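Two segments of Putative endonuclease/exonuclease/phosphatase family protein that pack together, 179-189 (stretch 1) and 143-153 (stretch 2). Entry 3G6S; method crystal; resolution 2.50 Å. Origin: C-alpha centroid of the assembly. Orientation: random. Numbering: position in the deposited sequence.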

# COMPACT_ATOMS: atom_id res chain seq x y z
N SER A 179 13.39 1.13 12.30
CA SER A 179 12.49 0.60 13.31
C SER A 179 12.69 -0.90 13.46
O SER A 179 13.43 -1.51 12.69
CB SER A 179 11.04 0.89 12.94
OG SER A 179 10.68 0.22 11.74
N ASP A 180 12.01 -1.48 14.43
CA ASP A 180 12.11 -2.91 14.65
C ASP A 180 11.11 -3.63 13.75
O ASP A 180 11.38 -4.71 13.25
CB ASP A 180 11.85 -3.27 16.12
CG ASP A 180 10.45 -3.80 16.35
OD1 ASP A 180 9.50 -2.99 16.42
OD2 ASP A 180 10.31 -5.04 16.47
N ALA A 181 9.94 -3.02 13.54
CA ALA A 181 8.94 -3.65 12.69
C ALA A 181 9.56 -3.88 11.31
O ALA A 181 9.33 -4.90 10.68
CB ALA A 181 7.69 -2.77 12.58
N TYR A 182 10.34 -2.92 10.84
CA TYR A 182 10.97 -3.07 9.55
C TYR A 182 11.92 -4.25 9.59
O TYR A 182 12.08 -4.97 8.61
CB TYR A 182 11.75 -1.81 9.18
CG TYR A 182 12.55 -1.94 7.91
CD1 TYR A 182 13.81 -2.54 7.91
CD2 TYR A 182 12.06 -1.42 6.71
CE1 TYR A 182 14.58 -2.60 6.75
CE2 TYR A 182 12.82 -1.49 5.55
CZ TYR A 182 14.07 -2.07 5.58
OH TYR A 182 14.83 -2.07 4.43
N GLU A 183 12.55 -4.44 10.74
CA GLU A 183 13.50 -5.53 10.90
C GLU A 183 12.81 -6.90 11.03
O GLU A 183 13.36 -7.90 10.59
CB GLU A 183 14.38 -5.25 12.11
CG GLU A 183 15.64 -6.08 12.16
CD GLU A 183 15.73 -6.90 13.43
OE1 GLU A 183 16.77 -7.56 13.65
OE2 GLU A 183 14.76 -6.88 14.21
N THR A 184 11.61 -6.93 11.60
CA THR A 184 10.91 -8.21 11.75
C THR A 184 10.45 -8.79 10.41
O THR A 184 10.43 -10.01 10.24
CB THR A 184 9.68 -8.11 12.70
OG1 THR A 184 8.54 -7.66 11.96
CG2 THR A 184 9.95 -7.15 13.84
N ILE A 185 10.09 -7.95 9.45
CA ILE A 185 9.67 -8.47 8.15
C ILE A 185 10.83 -8.60 7.19
O ILE A 185 10.73 -9.25 6.15
CB ILE A 185 8.59 -7.61 7.47
CG1 ILE A 185 8.85 -6.14 7.74
CG2 ILE A 185 7.22 -8.04 7.93
CD1 ILE A 185 7.71 -5.24 7.29
N THR A 186 11.95 -7.97 7.54
CA THR A 186 13.15 -7.99 6.73
C THR A 186 14.08 -9.13 7.15
O THR A 186 14.81 -9.67 6.32
CB THR A 186 13.88 -6.63 6.84
OG1 THR A 186 13.13 -5.63 6.15
CG2 THR A 186 15.28 -6.69 6.25
N THR A 187 14.05 -9.50 8.43
CA THR A 187 14.94 -10.54 8.92
C THR A 187 14.21 -11.77 9.45
O THR A 187 14.65 -12.41 10.42
CB THR A 187 15.86 -9.99 10.03
OG1 THR A 187 15.10 -9.75 11.23
CG2 THR A 187 16.52 -8.70 9.56
N ASN A 188 13.10 -12.11 8.81
CA ASN A 188 12.31 -13.26 9.20
C ASN A 188 12.66 -14.46 8.33
O ASN A 188 13.13 -14.32 7.20
CB ASN A 188 10.83 -12.92 9.05
CG ASN A 188 9.92 -14.02 9.52
OD1 ASN A 188 9.65 -14.98 8.80
ND2 ASN A 188 9.44 -13.90 10.76
N GLU A 189 12.45 -15.66 8.88
CA GLU A 189 12.73 -16.91 8.18
C GLU A 189 12.07 -16.88 6.80
O GLU A 189 12.59 -17.47 5.85
CB GLU A 189 12.21 -18.06 9.03
CG GLU A 189 12.52 -19.44 8.52
CD GLU A 189 12.24 -20.49 9.58
OE1 GLU A 189 11.10 -20.53 10.11
OE2 GLU A 189 13.16 -21.28 9.88
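Stretch 2, residues 143-153: GEEARRQSALL

Stretch 2 is helical from Glu144 to Leu153, with Gly143 at the N-cap position and the helix continuing later in the chain. It lies alongside the short helix of stretch 1 and runs in nearly the same direction: the two axes cross at -18° and approach to 8.7 Å. The backbones come nearest at the start of the shorter helix, where Ala181 CA and Arg148 CA are 4.9 Å apart; further along, Ile185 CA and Ala151 CA are separated by 6.0 Å. Regular i to i+4 backbone bonds hold stretch 2, from Arg147 N to Gly143 O (3.2 Å) through Leu153 N to Gln149 O (2.8 Å).

Ala151 and Ile185 form an apolar contact, and other van der Waals contacts surround it. Ala151 points its CB toward stretch 1, where it meets Ile185 CG2 at 3.3 Å and Thr184 OG1 at 3.2 Å. Thr184 OG1 is turned back to its own helix, donating to Ala181 O (3.1 Å). One turn earlier in each helix, Ala181 CB packs against Arg147 CB at 3.8 Å. Thr184 CG2 also lies 3.9 Å from Arg148 CG, on the aliphatic part of that side chain. Beyond the short helix, Asn188 ND2 approaches Leu152 CD2 at 3.6 Å.

Charged groups meet near the N-terminal end of stretch 1. Asp180 OD2 forms a salt bridge with Arg148 NE at 3.5 Å, approaching the edge of the guanidinium near its plane. Asp180 OD1 is 4.4 Å from Glu144 OE1, a proximity of like charges, although the Glu144 side chain is poorly ordered.

No direct hydrogen bond crosses between the stretches. Instead, a water accepts from Arg147 NE (3.0 Å) and donates to Asp180 OD1 (2.9 Å), bridging the two helices. Altogether the contact buries 397 Å², summed over both sides.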

# COMPACT_ATOMS: atom_id res chain seq x y z
N GLY A 143 1.46 2.08 18.46
CA GLY A 143 1.66 0.72 18.93
C GLY A 143 2.90 -0.02 18.45
O GLY A 143 2.98 -0.46 17.30
N GLU A 144 3.88 -0.17 19.34
CA GLU A 144 5.11 -0.87 18.97
C GLU A 144 4.89 -2.36 18.82
O GLU A 144 5.18 -2.94 17.77
CB GLU A 144 6.20 -0.65 20.01
CG GLU A 144 6.88 0.68 19.91
CD GLU A 144 8.32 0.62 20.37
OE1 GLU A 144 9.10 -0.14 19.75
OE2 GLU A 144 8.67 1.32 21.34
N GLU A 145 4.38 -2.97 19.87
CA GLU A 145 4.14 -4.40 19.83
C GLU A 145 3.18 -4.70 18.70
O GLU A 145 3.37 -5.67 17.96
CB GLU A 145 3.58 -4.88 21.17
CG GLU A 145 3.51 -6.38 21.31
CD GLU A 145 4.80 -7.05 20.85
OE1 GLU A 145 5.90 -6.54 21.17
OE2 GLU A 145 4.72 -8.11 20.18
N ALA A 146 2.15 -3.87 18.55
CA ALA A 146 1.16 -4.09 17.50
C ALA A 146 1.84 -4.17 16.14
O ALA A 146 1.50 -5.01 15.30
CB ALA A 146 0.13 -2.97 17.49
N ARG A 147 2.82 -3.29 15.91
CA ARG A 147 3.53 -3.30 14.64
C ARG A 147 4.28 -4.60 14.41
O ARG A 147 4.23 -5.17 13.32
CB ARG A 147 4.50 -2.13 14.54
CG ARG A 147 3.84 -0.84 14.08
CD ARG A 147 4.87 0.14 13.61
NE ARG A 147 5.84 0.51 14.64
CZ ARG A 147 5.57 1.32 15.66
NH1 ARG A 147 4.37 1.87 15.79
NH2 ARG A 147 6.52 1.61 16.54
N ARG A 148 4.98 -5.08 15.44
CA ARG A 148 5.73 -6.32 15.32
C ARG A 148 4.79 -7.48 15.03
O ARG A 148 5.10 -8.36 14.23
CB ARG A 148 6.52 -6.62 16.59
CG ARG A 148 7.22 -7.98 16.53
CD ARG A 148 7.79 -8.44 17.87
NE ARG A 148 9.10 -7.86 18.18
CZ ARG A 148 9.91 -8.34 19.12
NH1 ARG A 148 9.54 -9.41 19.82
NH2 ARG A 148 11.08 -7.77 19.37
N GLN A 149 3.64 -7.48 15.70
CA GLN A 149 2.66 -8.54 15.51
C GLN A 149 2.00 -8.47 14.15
O GLN A 149 1.75 -9.50 13.51
CB GLN A 149 1.59 -8.50 16.61
CG GLN A 149 2.08 -8.93 17.98
CD GLN A 149 2.85 -10.25 17.92
OE1 GLN A 149 2.38 -11.23 17.33
NE2 GLN A 149 4.02 -10.27 18.54
N SER A 150 1.69 -7.26 13.70
CA SER A 150 1.05 -7.06 12.40
C SER A 150 1.92 -7.63 11.28
O SER A 150 1.40 -8.21 10.32
CB SER A 150 0.82 -5.56 12.15
OG SER A 150 -0.20 -5.07 13.00
N ALA A 151 3.23 -7.45 11.41
CA ALA A 151 4.18 -7.95 10.42
C ALA A 151 4.19 -9.48 10.38
O ALA A 151 4.08 -10.08 9.32
CB ALA A 151 5.57 -7.42 10.73
N LEU A 152 4.32 -10.10 11.55
CA LEU A 152 4.33 -11.55 11.63
C LEU A 152 2.99 -12.11 11.13
O LEU A 152 2.96 -13.15 10.47
CB LEU A 152 4.58 -12.00 13.07
CG LEU A 152 5.99 -11.68 13.58
CD1 LEU A 152 6.00 -11.50 15.10
CD2 LEU A 152 6.92 -12.78 13.15
N LEU A 153 1.91 -11.41 11.43
CA LEU A 153 0.59 -11.85 11.02
C LEU A 153 0.48 -11.87 9.49
O LEU A 153 -0.04 -12.82 8.91
CB LEU A 153 -0.47 -10.91 11.61
CG LEU A 153 -1.91 -11.02 11.10
CD1 LEU A 153 -2.46 -12.42 11.35
CD2 LEU A 153 -2.76 -9.98 11.80
O HOH W 1 8.64 -0.46 15.20